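Local coordinates for protein ribulose bisphosphate carboxylase (Hyperthermus butylicus DSM 5456, PDB 6HUN) that probably adds carbon dioxide and water to ribulose 1,5-bisphosphate, giving two molecules of 3-phosphoglycerate, as part of an archaeal AMP degradation pathway, at residues F150-V160 with A319-V327; I166-T174 with V422-M430. All coordinates share one frame; numbering follows the deposited sequence.

Overall arrangement
Both interactions belong to the eight-stranded parallel barrel of the catalytic domain; their centres are about 22 Å apart. In interaction 1, the loop entering helix 156-164 is tied to the end of helix 312-322 and the turn leading into strand 326-328; in interaction 2, strand 171-174 packs on helix 415-431. Helix 156-164 and strand 171-174 are consecutive, and the contacts meet where Val160 CG1 lies 3.9 Å from Ile171 CD1. Interaction 1 comes nearer the bound calcium: the His326 side chain is about 7 Å from it and about 7 Å from that of Lys203, predicted to bind magnesium once carbamylated, though here unmodified. The Leu172 side chain of interaction 2 is about 13 Å from the calcium.

Interaction 1. Residues F150-V160 with A319-V327; sequences FPGPNKGIQGV and ARMAGVDHV
Asp325 gathers two backbone N-H groups of the facing loop onto one carboxylate oxygen, its CG set anti to the carbonyl carbon (chi1 -63°) to carry the group there. Lys155 N lies 2.8 Å from Asp325 OD1 on its syn side. Gly156 N comes to the same oxygen from the anti side along a straighter path (N-H...O 167°), and both donors approach from one face of the carboxylate. The other oxygen, OD2, accepts from Ile292 N and from a water; that water takes the N-H of Asn154 and donates a second hydrogen to Gly323 O. Gly323 is the C-prime residue of a Schellman motif ending helix 312-322, and near this end Gly152 N donates to Met321 O at 3.0 Å. Val324 O has no hydrogen-bond partner in the model; Pro153 CG sits 3.2 Å from it. Met321 CE lies over one face of Phe150, 3.8 Å from the ring centroid, a CH-pi contact, with SD farther out above the ring as a more distant Met-aromatic contact. Val160 CG2 meets the edge of His326 at NE2 (3.6 Å), an atom with no polar partner, whereas ND1 is bonded to His293. The loop passes barrel strands 291-295, 326-328 and 377-380, with helix 275-288 alongside Pro151 and Asn154.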
loop_
_atom_site.group_PDB
_atom_site.type_symbol
_atom_site.label_atom_id
_atom_site.label_comp_id
_atom_site.label_asym_id
_atom_site.label_seq_id
_atom_site.Cartn_x
_atom_site.Cartn_y
_atom_site.Cartn_z
ATOM N N PHE A 150 -10.080 -17.509 -0.651
ATOM C CA PHE A 150 -10.360 -16.222 -0.060
ATOM C C PHE A 150 -11.806 -16.202 0.450
ATOM O O PHE A 150 -12.666 -16.912 -0.096
ATOM C CB PHE A 150 -10.163 -15.124 -1.101
ATOM C CG PHE A 150 -8.750 -15.020 -1.558
ATOM C CD1 PHE A 150 -7.864 -14.167 -0.872
ATOM C CD2 PHE A 150 -8.302 -15.729 -2.653
ATOM C CE1 PHE A 150 -6.514 -14.075 -1.240
ATOM C CE2 PHE A 150 -6.924 -15.638 -3.047
ATOM C CZ PHE A 150 -6.050 -14.790 -2.352
ATOM N N PRO A 151 -12.102 -15.483 1.548
ATOM C CA PRO A 151 -13.459 -15.627 2.150
ATOM C C PRO A 151 -14.510 -14.837 1.419
ATOM O O PRO A 151 -15.694 -15.223 1.426
ATOM C CB PRO A 151 -13.297 -15.066 3.573
ATOM C CG PRO A 151 -12.078 -14.122 3.437
ATOM C CD PRO A 151 -11.176 -14.780 2.448
ATOM N N GLY A 152 -14.103 -13.719 0.825
ATOM C CA GLY A 152 -15.047 -12.746 0.291
ATOM C C GLY A 152 -15.800 -12.059 1.414
ATOM O O GLY A 152 -15.485 -12.206 2.612
ATOM N N PRO A 153 -16.795 -11.257 1.049
ATOM C CA PRO A 153 -17.532 -10.499 2.057
ATOM C C PRO A 153 -18.186 -11.430 3.073
ATOM O O PRO A 153 -18.631 -12.560 2.744
ATOM C CB PRO A 153 -18.584 -9.721 1.220
ATOM C CG PRO A 153 -17.979 -9.629 -0.191
ATOM C CD PRO A 153 -17.177 -10.930 -0.344
ATOM N N ASN A 154 -18.217 -10.960 4.327
ATOM C CA ASN A 154 -18.876 -11.711 5.411
ATOM C C ASN A 154 -20.389 -11.629 5.250
ATOM O O ASN A 154 -21.121 -12.600 5.457
ATOM C CB ASN A 154 -18.512 -11.120 6.754
ATOM C CG ASN A 154 -18.953 -12.008 7.933
ATOM O OD1 ASN A 154 -19.017 -13.207 7.798
ATOM N ND2 ASN A 154 -19.218 -11.407 9.090
ATOM N N LYS A 155 -20.858 -10.450 4.885
ATOM C CA LYS A 155 -22.300 -10.154 4.835
ATOM C C LYS A 155 -22.806 -9.928 3.428
ATOM O O LYS A 155 -23.832 -10.506 3.050
ATOM C CB LYS A 155 -22.628 -8.928 5.690
ATOM C CG LYS A 155 -22.371 -9.133 7.205
ATOM C CD LYS A 155 -23.334 -10.137 7.745
ATOM C CE LYS A 155 -23.017 -10.405 9.201
ATOM N NZ LYS A 155 -24.156 -11.147 9.756
ATOM N N GLY A 156 -22.067 -9.192 2.635
ATOM C CA GLY A 156 -22.487 -8.843 1.282
ATOM C C GLY A 156 -23.688 -7.894 1.281
ATOM O O GLY A 156 -24.163 -7.425 2.321
ATOM N N ILE A 157 -24.171 -7.612 0.076
ATOM C CA ILE A 157 -25.356 -6.766 -0.083
ATOM C C ILE A 157 -26.507 -7.292 0.777
ATOM O O ILE A 157 -27.138 -6.560 1.557
ATOM C CB ILE A 157 -25.737 -6.735 -1.563
ATOM C CG1 ILE A 157 -24.574 -6.006 -2.329
ATOM C CG2 ILE A 157 -27.056 -5.957 -1.739
ATOM C CD1 ILE A 157 -24.859 -5.813 -3.836
ATOM N N GLN A 158 -26.802 -8.570 0.647
ATOM C CA GLN A 158 -28.005 -9.077 1.308
ATOM C C GLN A 158 -27.841 -9.098 2.816
ATOM O O GLN A 158 -28.789 -8.799 3.548
ATOM C CB GLN A 158 -28.384 -10.435 0.746
ATOM C CG GLN A 158 -28.945 -10.380 -0.715
ATOM C CD GLN A 158 -29.995 -9.262 -1.037
ATOM O OE1 GLN A 158 -30.977 -9.039 -0.315
ATOM N NE2 GLN A 158 -29.781 -8.581 -2.159
ATOM N N GLY A 159 -26.631 -9.400 3.323
ATOM C CA GLY A 159 -26.471 -9.396 4.758
ATOM C C GLY A 159 -26.523 -8.013 5.365
ATOM O O GLY A 159 -26.998 -7.858 6.495
ATOM N N VAL A 160 -26.033 -6.992 4.640
ATOM C CA VAL A 160 -26.132 -5.624 5.128
ATOM C C VAL A 160 -27.587 -5.163 5.076
ATOM O O VAL A 160 -28.083 -4.488 5.998
ATOM C CB VAL A 160 -25.253 -4.701 4.285
ATOM C CG1 VAL A 160 -25.533 -3.212 4.557
ATOM C CG2 VAL A 160 -23.678 -5.143 4.477
ATOM N N ALA A 319 -10.305 -6.146 -3.163
ATOM C CA ALA A 319 -11.065 -5.803 -1.952
ATOM C C ALA A 319 -12.255 -6.747 -1.721
ATOM O O ALA A 319 -12.520 -7.182 -0.589
ATOM C CB ALA A 319 -11.553 -4.360 -2.077
ATOM N N ARG A 320 -12.925 -7.144 -2.797
ATOM C CA ARG A 320 -14.032 -8.072 -2.671
ATOM C C ARG A 320 -13.536 -9.459 -2.263
ATOM O O ARG A 320 -14.124 -10.113 -1.400
ATOM C CB ARG A 320 -14.762 -8.134 -4.007
ATOM C CG ARG A 320 -15.884 -9.201 -3.974
ATOM C CD ARG A 320 -16.760 -9.067 -5.281
ATOM N NE ARG A 320 -17.838 -10.091 -5.288
ATOM C CZ ARG A 320 -18.652 -10.335 -6.320
ATOM N NH1 ARG A 320 -18.506 -9.652 -7.449
ATOM N NH2 ARG A 320 -19.588 -11.296 -6.235
ATOM N N MET A 321 -12.435 -9.910 -2.861
ATOM C CA MET A 321 -11.844 -11.191 -2.430
ATOM C C MET A 321 -11.448 -11.170 -0.954
ATOM O O MET A 321 -11.735 -12.114 -0.199
ATOM C CB MET A 321 -10.608 -11.458 -3.297
ATOM C CG MET A 321 -10.970 -11.737 -4.726
ATOM S SD MET A 321 -9.505 -11.663 -5.803
ATOM C CE MET A 321 -8.663 -12.925 -4.879
ATOM N N ALA A 322 -10.798 -10.076 -0.528
ATOM C CA ALA A 322 -10.264 -10.009 0.832
ATOM C C ALA A 322 -11.378 -9.894 1.838
ATOM O O ALA A 322 -11.236 -10.380 2.976
ATOM C CB ALA A 322 -9.308 -8.816 0.986
ATOM N N GLY A 323 -12.494 -9.273 1.437
ATOM C CA GLY A 323 -13.686 -9.375 2.251
ATOM C C GLY A 323 -14.303 -8.081 2.714
ATOM O O GLY A 323 -15.050 -8.126 3.701
ATOM N N VAL A 324 -14.163 -6.945 1.965
ATOM C CA VAL A 324 -15.024 -5.796 2.289
ATOM C C VAL A 324 -16.466 -6.124 1.924
ATOM O O VAL A 324 -16.749 -6.927 1.017
ATOM C CB VAL A 324 -14.543 -4.501 1.597
ATOM C CG1 VAL A 324 -12.990 -4.282 1.879
ATOM C CG2 VAL A 324 -14.803 -4.559 0.146
ATOM N N ASP A 325 -17.402 -5.520 2.663
ATOM C CA ASP A 325 -18.809 -5.585 2.278
ATOM C C ASP A 325 -19.252 -4.362 1.500
ATOM O O ASP A 325 -20.311 -4.402 0.836
ATOM C CB ASP A 325 -19.694 -5.693 3.497
ATOM C CG ASP A 325 -19.427 -6.976 4.273
ATOM O OD1 ASP A 325 -19.838 -8.030 3.779
ATOM O OD2 ASP A 325 -18.720 -6.903 5.289
ATOM N N HIS A 326 -18.492 -3.258 1.583
ATOM C CA HIS A 326 -18.808 -2.046 0.850
ATOM C C HIS A 326 -17.508 -1.468 0.295
ATOM O O HIS A 326 -16.475 -1.514 0.957
ATOM C CB HIS A 326 -19.401 -0.888 1.673
ATOM C CG HIS A 326 -20.356 -1.244 2.760
ATOM N ND1 HIS A 326 -20.528 -0.416 3.850
ATOM C CD2 HIS A 326 -21.254 -2.245 2.899
ATOM C CE1 HIS A 326 -21.500 -0.896 4.620
ATOM N NE2 HIS A 326 -21.950 -2.010 4.069
ATOM N N VAL A 327 -17.562 -0.851 -0.886
ATOM C CA VAL A 327 -16.307 -0.231 -1.388
ATOM C C VAL A 327 -16.666 0.889 -2.361
ATOM O O VAL A 327 -17.654 0.815 -3.102
ATOM C CB VAL A 327 -15.358 -1.269 -2.044
ATOM C CG1 VAL A 327 -15.824 -1.639 -3.426
ATOM C CG2 VAL A 327 -13.890 -0.640 -2.196
HETATM O O HOH W 1 -16.776 -8.804 5.515
#

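Interaction 2. Residues I166-T174 with V422-M430; sequences IKDRPILAT and VRQAVEAAM
Arg169 and Arg423 stack their guanidinium groups face to face, with centres 3.7 Å apart and planes 28° from parallel. The side chains cross at about a right angle, and NH2 of Arg169 sits over the middle of the Arg423 group. Arg169 gets there by placing CG between its backbone N and carbonyl carbon (chi1 66°) and running extended to NE; Arg423 instead folds at chi2 and chi3 to bring its flat end round. Leu172 packs on the aliphatic part of Arg423, its CD1 3.4 Å from Arg423 CD, while the same methyl meets Val422 CG1 tip to tip. Farther along the helix, Val426 CG1 points at Pro170 CD, 3.9 Å away, and Met430 curls so that SD lies 3.8 Å from Arg169 CA.

A second shell fixes the two like charges in place. Ile166 CG2 covers the opposite face of the Arg169 guanidinium, 3.9 Å above its plane, and Arg169 NH1 donates to Pro170 O at 3.0 Å. Arg169 NH2 forms a salt bridge with Asp200; Arg423 NH1 has one with Glu236 and also bonds to Gly198 O. These acidic partners probably offset the repulsion of the stacked pair. Replacing Arg423 by an alanine would probably leave Glu236 without this mate, uncover one face of the Arg169 guanidinium and open a gap beside Leu172 CD1.

Strand 171-174 is the first of the parallel barrel, and helix 415-431 comes after the eighth, 401-403, beyond the short helix 405-409. Their short segments run nearly antiparallel at 156°, with axes 10.5 Å apart, as expected for the outer helix of a TIM barrel packing where the first and last strands close the ring. Helix 389-396 touches Pro170, Val422 and Val426, and helix 405-409 packs on Val422 and Thr174.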
loop_
_atom_site.group_PDB
_atom_site.type_symbol
_atom_site.label_atom_id
_atom_site.label_comp_id
_atom_site.label_asym_id
_atom_site.label_seq_id
_atom_site.Cartn_x
_atom_site.Cartn_y
_atom_site.Cartn_z
ATOM N N ILE A 166 -33.512 -2.962 5.433
ATOM C CA ILE A 166 -33.777 -2.121 4.261
ATOM C C ILE A 166 -33.837 -3.041 3.047
ATOM O O ILE A 166 -32.808 -3.479 2.536
ATOM C CB ILE A 166 -32.725 -1.022 4.091
ATOM C CG1 ILE A 166 -32.646 -0.191 5.363
ATOM C CG2 ILE A 166 -32.997 -0.172 2.838
ATOM C CD1 ILE A 166 -31.541 0.775 5.401
ATOM N N LYS A 167 -35.055 -3.321 2.575
ATOM C CA LYS A 167 -35.252 -4.400 1.614
ATOM C C LYS A 167 -34.786 -4.057 0.199
ATOM O O LYS A 167 -34.180 -4.902 -0.462
ATOM C CB LYS A 167 -36.729 -4.801 1.592
ATOM C CG LYS A 167 -36.995 -5.983 0.680
ATOM C CD LYS A 167 -38.415 -6.513 0.859
ATOM C CE LYS A 167 -38.683 -7.725 -0.019
ATOM N NZ LYS A 167 -38.850 -7.354 -1.453
ATOM N N ASP A 168 -35.065 -2.810 -0.310
ATOM C CA ASP A 168 -35.013 -2.512 -1.744
ATOM C C ASP A 168 -34.297 -1.221 -2.087
ATOM O O ASP A 168 -33.550 -1.213 -3.053
ATOM C CB ASP A 168 -36.448 -2.413 -2.360
ATOM C CG ASP A 168 -37.192 -3.709 -2.287
ATOM O OD1 ASP A 168 -36.593 -4.735 -2.684
ATOM O OD2 ASP A 168 -38.346 -3.714 -1.816
ATOM N N ARG A 169 -34.532 -0.137 -1.348
ATOM C CA ARG A 169 -33.984 1.164 -1.695
ATOM C C ARG A 169 -32.477 1.206 -1.480
ATOM O O ARG A 169 -31.919 0.339 -0.810
ATOM C CB ARG A 169 -34.666 2.258 -0.878
ATOM C CG ARG A 169 -34.395 2.203 0.599
ATOM C CD ARG A 169 -34.791 3.498 1.228
ATOM N NE ARG A 169 -34.860 3.446 2.679
ATOM C CZ ARG A 169 -33.802 3.643 3.466
ATOM N NH1 ARG A 169 -32.605 3.890 2.939
ATOM N NH2 ARG A 169 -33.956 3.589 4.786
ATOM N N PRO A 170 -31.785 2.206 -2.056
ATOM C CA PRO A 170 -30.380 2.420 -1.697
ATOM C C PRO A 170 -30.231 2.784 -0.228
ATOM O O PRO A 170 -31.095 3.420 0.376
ATOM C CB PRO A 170 -29.945 3.601 -2.592
ATOM C CG PRO A 170 -30.968 3.717 -3.657
ATOM C CD PRO A 170 -32.257 3.147 -3.123
ATOM N N ILE A 171 -29.094 2.422 0.342
ATOM C CA ILE A 171 -28.827 2.806 1.717
ATOM C C ILE A 171 -28.100 4.148 1.716
ATOM O O ILE A 171 -27.277 4.419 0.842
ATOM C CB ILE A 171 -28.013 1.675 2.389
ATOM C CG1 ILE A 171 -28.900 0.422 2.514
ATOM C CG2 ILE A 171 -27.387 2.134 3.718
ATOM C CD1 ILE A 171 -28.131 -0.774 3.049
ATOM N N LEU A 172 -28.347 4.972 2.734
ATOM C CA LEU A 172 -27.777 6.311 2.823
ATOM C C LEU A 172 -26.765 6.428 3.959
ATOM O O LEU A 172 -27.009 5.951 5.070
ATOM C CB LEU A 172 -28.882 7.337 3.032
ATOM C CG LEU A 172 -29.959 7.176 1.931
ATOM C CD1 LEU A 172 -31.240 7.896 2.326
ATOM C CD2 LEU A 172 -29.435 7.622 0.580
ATOM N N ALA A 173 -25.659 7.127 3.688
ATOM C CA ALA A 173 -24.603 7.367 4.673
ATOM C C ALA A 173 -24.189 8.836 4.661
ATOM O O ALA A 173 -24.280 9.501 3.628
ATOM C CB ALA A 173 -23.392 6.472 4.370
ATOM N N THR A 174 -23.755 9.353 5.815
ATOM C CA THR A 174 -23.257 10.729 5.932
ATOM C C THR A 174 -22.023 10.774 6.820
ATOM O O THR A 174 -22.060 10.244 7.928
ATOM C CB THR A 174 -24.298 11.669 6.540
ATOM O OG1 THR A 174 -25.374 11.814 5.621
ATOM C CG2 THR A 174 -23.693 13.067 6.816
ATOM N N VAL A 422 -33.407 13.999 1.435
ATOM C CA VAL A 422 -32.770 12.907 0.704
ATOM C C VAL A 422 -33.677 11.682 0.641
ATOM O O VAL A 422 -33.804 11.051 -0.414
ATOM C CB VAL A 422 -31.412 12.552 1.350
ATOM C CG1 VAL A 422 -30.919 11.200 0.852
ATOM C CG2 VAL A 422 -30.408 13.595 1.027
ATOM N N ARG A 423 -34.304 11.315 1.772
ATOM C CA ARG A 423 -35.188 10.146 1.805
ATOM C C ARG A 423 -36.409 10.352 0.912
ATOM O O ARG A 423 -36.854 9.428 0.223
ATOM C CB ARG A 423 -35.627 9.852 3.243
ATOM C CG ARG A 423 -34.563 9.206 4.149
ATOM C CD ARG A 423 -34.318 7.705 3.839
ATOM N NE ARG A 423 -35.478 6.840 4.043
ATOM C CZ ARG A 423 -35.791 6.230 5.190
ATOM N NH1 ARG A 423 -35.045 6.398 6.278
ATOM N NH2 ARG A 423 -36.868 5.452 5.261
ATOM N N GLN A 424 -36.953 11.561 0.892
ATOM C CA GLN A 424 -38.080 11.797 -0.007
ATOM C C GLN A 424 -37.624 11.726 -1.456
ATOM O O GLN A 424 -38.325 11.165 -2.307
ATOM C CB GLN A 424 -38.729 13.139 0.303
ATOM C CG GLN A 424 -39.315 13.190 1.676
ATOM C CD GLN A 424 -39.603 14.591 2.124
ATOM O OE1 GLN A 424 -39.149 15.571 1.516
ATOM N NE2 GLN A 424 -40.417 14.706 3.171
ATOM N N ALA A 425 -36.428 12.259 -1.744
ATOM C CA ALA A 425 -35.883 12.163 -3.090
ATOM C C ALA A 425 -35.712 10.709 -3.502
ATOM O O ALA A 425 -36.071 10.334 -4.624
ATOM C CB ALA A 425 -34.558 12.920 -3.174
ATOM N N VAL A 426 -35.188 9.866 -2.595
ATOM C CA VAL A 426 -35.075 8.436 -2.877
ATOM C C VAL A 426 -36.438 7.800 -3.063
ATOM O O VAL A 426 -36.605 6.897 -3.897
ATOM C CB VAL A 426 -34.283 7.751 -1.748
ATOM C CG1 VAL A 426 -34.361 6.212 -1.838
ATOM C CG2 VAL A 426 -32.848 8.203 -1.871
ATOM N N GLU A 427 -37.413 8.229 -2.245
ATOM C CA GLU A 427 -38.786 7.744 -2.329
ATOM C C GLU A 427 -39.397 8.032 -3.695
ATOM O O GLU A 427 -40.015 7.152 -4.303
ATOM C CB GLU A 427 -39.619 8.383 -1.219
ATOM C CG GLU A 427 -40.876 7.595 -0.864
ATOM C CD GLU A 427 -40.533 6.249 -0.227
ATOM O OE1 GLU A 427 -40.605 6.137 1.016
ATOM O OE2 GLU A 427 -40.198 5.302 -0.974
ATOM N N ALA A 428 -39.180 9.236 -4.220
ATOM C CA ALA A 428 -39.666 9.551 -5.562
ATOM C C ALA A 428 -39.072 8.603 -6.602
ATOM O O ALA A 428 -39.789 8.101 -7.474
ATOM C CB ALA A 428 -39.353 11.006 -5.898
ATOM N N ALA A 429 -37.779 8.299 -6.486
ATOM C CA ALA A 429 -37.134 7.398 -7.436
ATOM C C ALA A 429 -37.686 5.978 -7.338
ATOM O O ALA A 429 -37.931 5.334 -8.362
ATOM C CB ALA A 429 -35.615 7.395 -7.218
ATOM N N MET A 430 -37.863 5.457 -6.112
ATOM C CA MET A 430 -38.455 4.128 -5.946
ATOM C C MET A 430 -39.872 4.067 -6.507
ATOM O O MET A 430 -40.293 3.040 -7.051
ATOM C CB MET A 430 -38.477 3.730 -4.466
ATOM C CG MET A 430 -37.116 3.778 -3.779
ATOM S SD MET A 430 -35.949 2.687 -4.599
ATOM C CE MET A 430 -36.770 1.121 -4.412
#